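Local coordinates for methyltransferase-like protein 13 (Homo sapiens, PDB 5WCJ), which methylates the N-terminal glycine of elongation factor 1-alpha through its C-terminal domain, the part held here, and a lysine of it through its N-terminal region, at the S-adenosyl-L-homocysteine site. Sequence-based numbering; all coordinates share one arbitrary frame.

The S-adenosyl-L-homocysteine site. Residues 49-52, 72-75, 78, 99-101, 124-126, 141. With SAH (S-adenosyl-L-homocysteine), chain B.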
loop_
_atom_site.group_PDB
_atom_site.type_symbol
_atom_site.label_atom_id
_atom_site.label_comp_id
_atom_site.label_asym_id
_atom_site.label_seq_id
_atom_site.Cartn_x
_atom_site.Cartn_y
_atom_site.Cartn_z
ATOM N N VAL A 49 4.342 3.792 0.954
ATOM C CA VAL A 49 5.398 4.694 0.518
ATOM C C VAL A 49 4.789 5.678 -0.433
ATOM O O VAL A 49 4.224 5.276 -1.470
ATOM C CB VAL A 49 6.539 3.948 -0.190
ATOM C CG1 VAL A 49 7.651 4.923 -0.522
ATOM C CG2 VAL A 49 7.012 2.798 0.687
ATOM N N GLY A 50 4.914 6.956 -0.073
ATOM C CA GLY A 50 4.376 8.056 -0.824
ATOM C C GLY A 50 3.099 8.539 -0.157
ATOM O O GLY A 50 2.114 7.817 -0.147
ATOM N N LEU A 51 3.125 9.745 0.417
ATOM C CA LEU A 51 1.941 10.292 1.156
ATOM C C LEU A 51 0.926 10.974 0.266
ATOM O O LEU A 51 -0.289 10.856 0.509
ATOM C CB LEU A 51 2.386 11.276 2.238
ATOM C CG LEU A 51 1.322 11.804 3.204
ATOM C CD1 LEU A 51 0.817 10.677 4.087
ATOM C CD2 LEU A 51 1.921 12.937 4.041
ATOM N N GLY A 52 1.405 11.717 -0.731
ATOM C CA GLY A 52 0.586 12.667 -1.486
ATOM C C GLY A 52 -0.132 13.597 -0.516
ATOM O O GLY A 52 0.458 14.043 0.470
ATOM N N VAL A 72 5.796 6.316 4.651
ATOM C CA VAL A 72 7.117 6.879 4.394
ATOM C C VAL A 72 7.005 7.927 3.291
ATOM O O VAL A 72 6.430 7.673 2.252
ATOM C CB VAL A 72 8.110 5.772 4.017
ATOM C CG1 VAL A 72 9.500 6.353 3.813
ATOM C CG2 VAL A 72 8.102 4.696 5.084
ATOM N N GLU A 73 7.508 9.127 3.537
ATOM C CA GLU A 73 7.350 10.238 2.630
ATOM C C GLU A 73 8.681 10.995 2.557
ATOM O O GLU A 73 9.240 11.342 3.589
ATOM C CB GLU A 73 6.233 11.174 3.134
ATOM C CG GLU A 73 6.116 12.519 2.435
ATOM C CD GLU A 73 6.024 12.409 0.927
ATOM O OE1 GLU A 73 5.213 11.574 0.422
ATOM O OE2 GLU A 73 6.738 13.169 0.215
ATOM N N ILE A 74 9.154 11.253 1.349
ATOM C CA ILE A 74 10.500 11.870 1.178
ATOM C C ILE A 74 10.513 13.382 1.460
ATOM O O ILE A 74 11.534 13.905 1.906
ATOM C CB ILE A 74 11.069 11.584 -0.222
ATOM C CG1 ILE A 74 12.589 11.771 -0.245
ATOM C CG2 ILE A 74 10.404 12.395 -1.306
ATOM C CD1 ILE A 74 13.180 11.331 -1.582
ATOM N N ASP A 75 9.376 14.054 1.245
ATOM C CA ASP A 75 9.278 15.522 1.230
ATOM C C ASP A 75 8.520 15.993 2.471
ATOM O O ASP A 75 7.294 15.786 2.552
ATOM C CB ASP A 75 8.571 15.961 -0.046
ATOM C CG ASP A 75 8.480 17.488 -0.214
ATOM O OD1 ASP A 75 8.890 18.254 0.684
ATOM O OD2 ASP A 75 7.949 17.913 -1.267
ATOM N N MET A 78 5.161 17.860 2.060
ATOM C CA MET A 78 3.945 17.117 1.780
ATOM C C MET A 78 3.231 16.743 3.073
ATOM O O MET A 78 2.008 16.838 3.153
ATOM C CB MET A 78 4.247 15.866 0.929
ATOM C CG MET A 78 4.786 16.202 -0.465
ATOM S SD MET A 78 3.617 17.076 -1.519
ATOM C CE MET A 78 2.400 15.813 -1.787
ATOM N N ALA A 99 11.640 10.186 4.940
ATOM C CA ALA A 99 12.751 9.396 4.419
ATOM C C ALA A 99 12.474 9.027 2.971
ATOM O O ALA A 99 11.308 9.020 2.504
ATOM C CB ALA A 99 12.951 8.137 5.255
ATOM N N ASP A 100 13.545 8.736 2.241
ATOM C CA ASP A 100 13.434 8.085 0.943
ATOM C C ASP A 100 12.961 6.672 1.245
ATOM O O ASP A 100 13.557 5.990 2.068
ATOM C CB ASP A 100 14.825 8.065 0.292
ATOM C CG ASP A 100 14.831 7.538 -1.127
ATOM O OD1 ASP A 100 13.926 6.760 -1.575
ATOM O OD2 ASP A 100 15.818 7.892 -1.819
ATOM N N GLY A 101 11.879 6.220 0.612
ATOM C CA GLY A 101 11.399 4.837 0.821
ATOM C C GLY A 101 12.462 3.748 0.547
ATOM O O GLY A 101 12.437 2.700 1.160
ATOM N N ASP A 124 2.935 4.115 -3.712
ATOM C CA ASP A 124 2.212 5.194 -4.374
ATOM C C ASP A 124 3.198 6.328 -4.543
ATOM O O ASP A 124 2.976 7.452 -4.084
ATOM C CB ASP A 124 1.011 5.607 -3.493
ATOM C CG ASP A 124 -0.010 6.479 -4.201
ATOM O OD1 ASP A 124 -0.062 6.470 -5.442
ATOM O OD2 ASP A 124 -0.789 7.183 -3.469
ATOM N N VAL A 125 4.334 6.006 -5.145
ATOM C CA VAL A 125 5.467 6.921 -5.183
ATOM C C VAL A 125 5.638 7.482 -6.592
ATOM O O VAL A 125 5.579 6.739 -7.569
ATOM C CB VAL A 125 6.731 6.292 -4.569
ATOM C CG1 VAL A 125 6.990 4.899 -5.073
ATOM C CG2 VAL A 125 7.949 7.175 -4.770
ATOM N N ASP A 126 5.782 8.800 -6.687
ATOM C CA ASP A 126 5.938 9.474 -7.977
ATOM C C ASP A 126 6.873 10.653 -7.773
ATOM O O ASP A 126 6.559 11.537 -6.985
ATOM C CB ASP A 126 4.580 9.933 -8.503
ATOM C CG ASP A 126 4.636 10.456 -9.945
ATOM O OD1 ASP A 126 5.728 10.527 -10.556
ATOM O OD2 ASP A 126 3.560 10.810 -10.464
ATOM N N PHE A 141 12.818 1.318 -7.273
ATOM C CA PHE A 141 11.824 0.661 -6.419
ATOM C C PHE A 141 11.391 -0.684 -6.984
ATOM O O PHE A 141 10.808 -1.479 -6.261
ATOM C CB PHE A 141 10.560 1.537 -6.236
ATOM C CG PHE A 141 10.720 2.644 -5.246
ATOM C CD1 PHE A 141 11.187 3.877 -5.633
ATOM C CD2 PHE A 141 10.418 2.429 -3.907
ATOM C CE1 PHE A 141 11.318 4.914 -4.711
ATOM C CE2 PHE A 141 10.548 3.442 -2.968
ATOM C CZ PHE A 141 10.992 4.701 -3.367
HETATM C CG SAH B . 0.881 10.210 -4.557
HETATM S SD SAH B . 2.025 11.609 -4.729
HETATM C "C5'" SAH B . 3.655 10.818 -4.772
HETATM C "C4'" SAH B . 4.287 10.941 -3.400
HETATM O "O4'" SAH B . 5.529 10.196 -3.397
HETATM C "C3'" SAH B . 4.647 12.390 -3.021
HETATM O "O3'" SAH B . 4.206 12.667 -1.696
HETATM C "C2'" SAH B . 6.178 12.395 -3.108
HETATM O "O2'" SAH B . 6.854 13.291 -2.233
HETATM C "C1'" SAH B . 6.461 10.965 -2.671
HETATM N N9 SAH B . 7.793 10.464 -2.997
HETATM C C8 SAH B . 8.508 10.689 -4.146
HETATM N N7 SAH B . 9.650 10.045 -4.199
HETATM C C5 SAH B . 9.687 9.348 -3.004
HETATM C C6 SAH B . 10.625 8.458 -2.455
HETATM N N6 SAH B . 11.771 8.090 -3.085
HETATM N N1 SAH B . 10.365 7.947 -1.235
HETATM C C2 SAH B . 9.237 8.310 -0.602
HETATM N N3 SAH B . 8.267 9.126 -1.028
HETATM C C4 SAH B . 8.552 9.609 -2.247
#
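Glu73 has CG anti to its backbone N (chi1 169°), and its chain bends at chi2 (52°), which turns the carboxylate onto the ribose diol. Val125 CG2 is also anti to its backbone N. Ile74 has CG1 anti, which puts CG2 between the backbone N and the carbonyl carbon; Ile74 CG2 and Val125 CG2 clamp the adenine. The site belongs to a Rossmann-fold methyltransferase, with S-adenosyl-L-homocysteine, the methyl-transfer product, bound. Glu73 is the acidic residue ending strand 67-73 that grips the ribose. Glu73 OE2 accepts a hydrogen bond from the 2'-hydroxyl SAH O2' at 2.5 Å through the syn lone pair. Glu73 OE1 accepts from the 3'-hydroxyl SAH O3' at 2.6 Å, from above the carboxylate plane. Backbone amides fix the carboxylate: Leu51 N meets OE1 nearly along the C-O axis, and Asp75 N reaches OE2 from above the plane. Gly52 N, in the glycine-rich loop after strand 44-49, also donates to SAH O3' at 3.1 Å. On one adenine face lie Ile74 CB, over the six-membered ring, and CG2, over the five-membered ring. Val125 CG2 covers the other face, 3.3 Å from the five-membered ring centroid. At the adenine edge, Gly101 N donates almost straight (178°) to SAH N1 at 2.9 Å. The amino group SAH N6 donates to Asp100 OD1 at 2.9 Å, from well above that carboxylate plane. SAH N6 also lies at the Phe141 ring edge, 3.5 Å from Phe141 CZ. Val125 CG1 packs over one face of this ring.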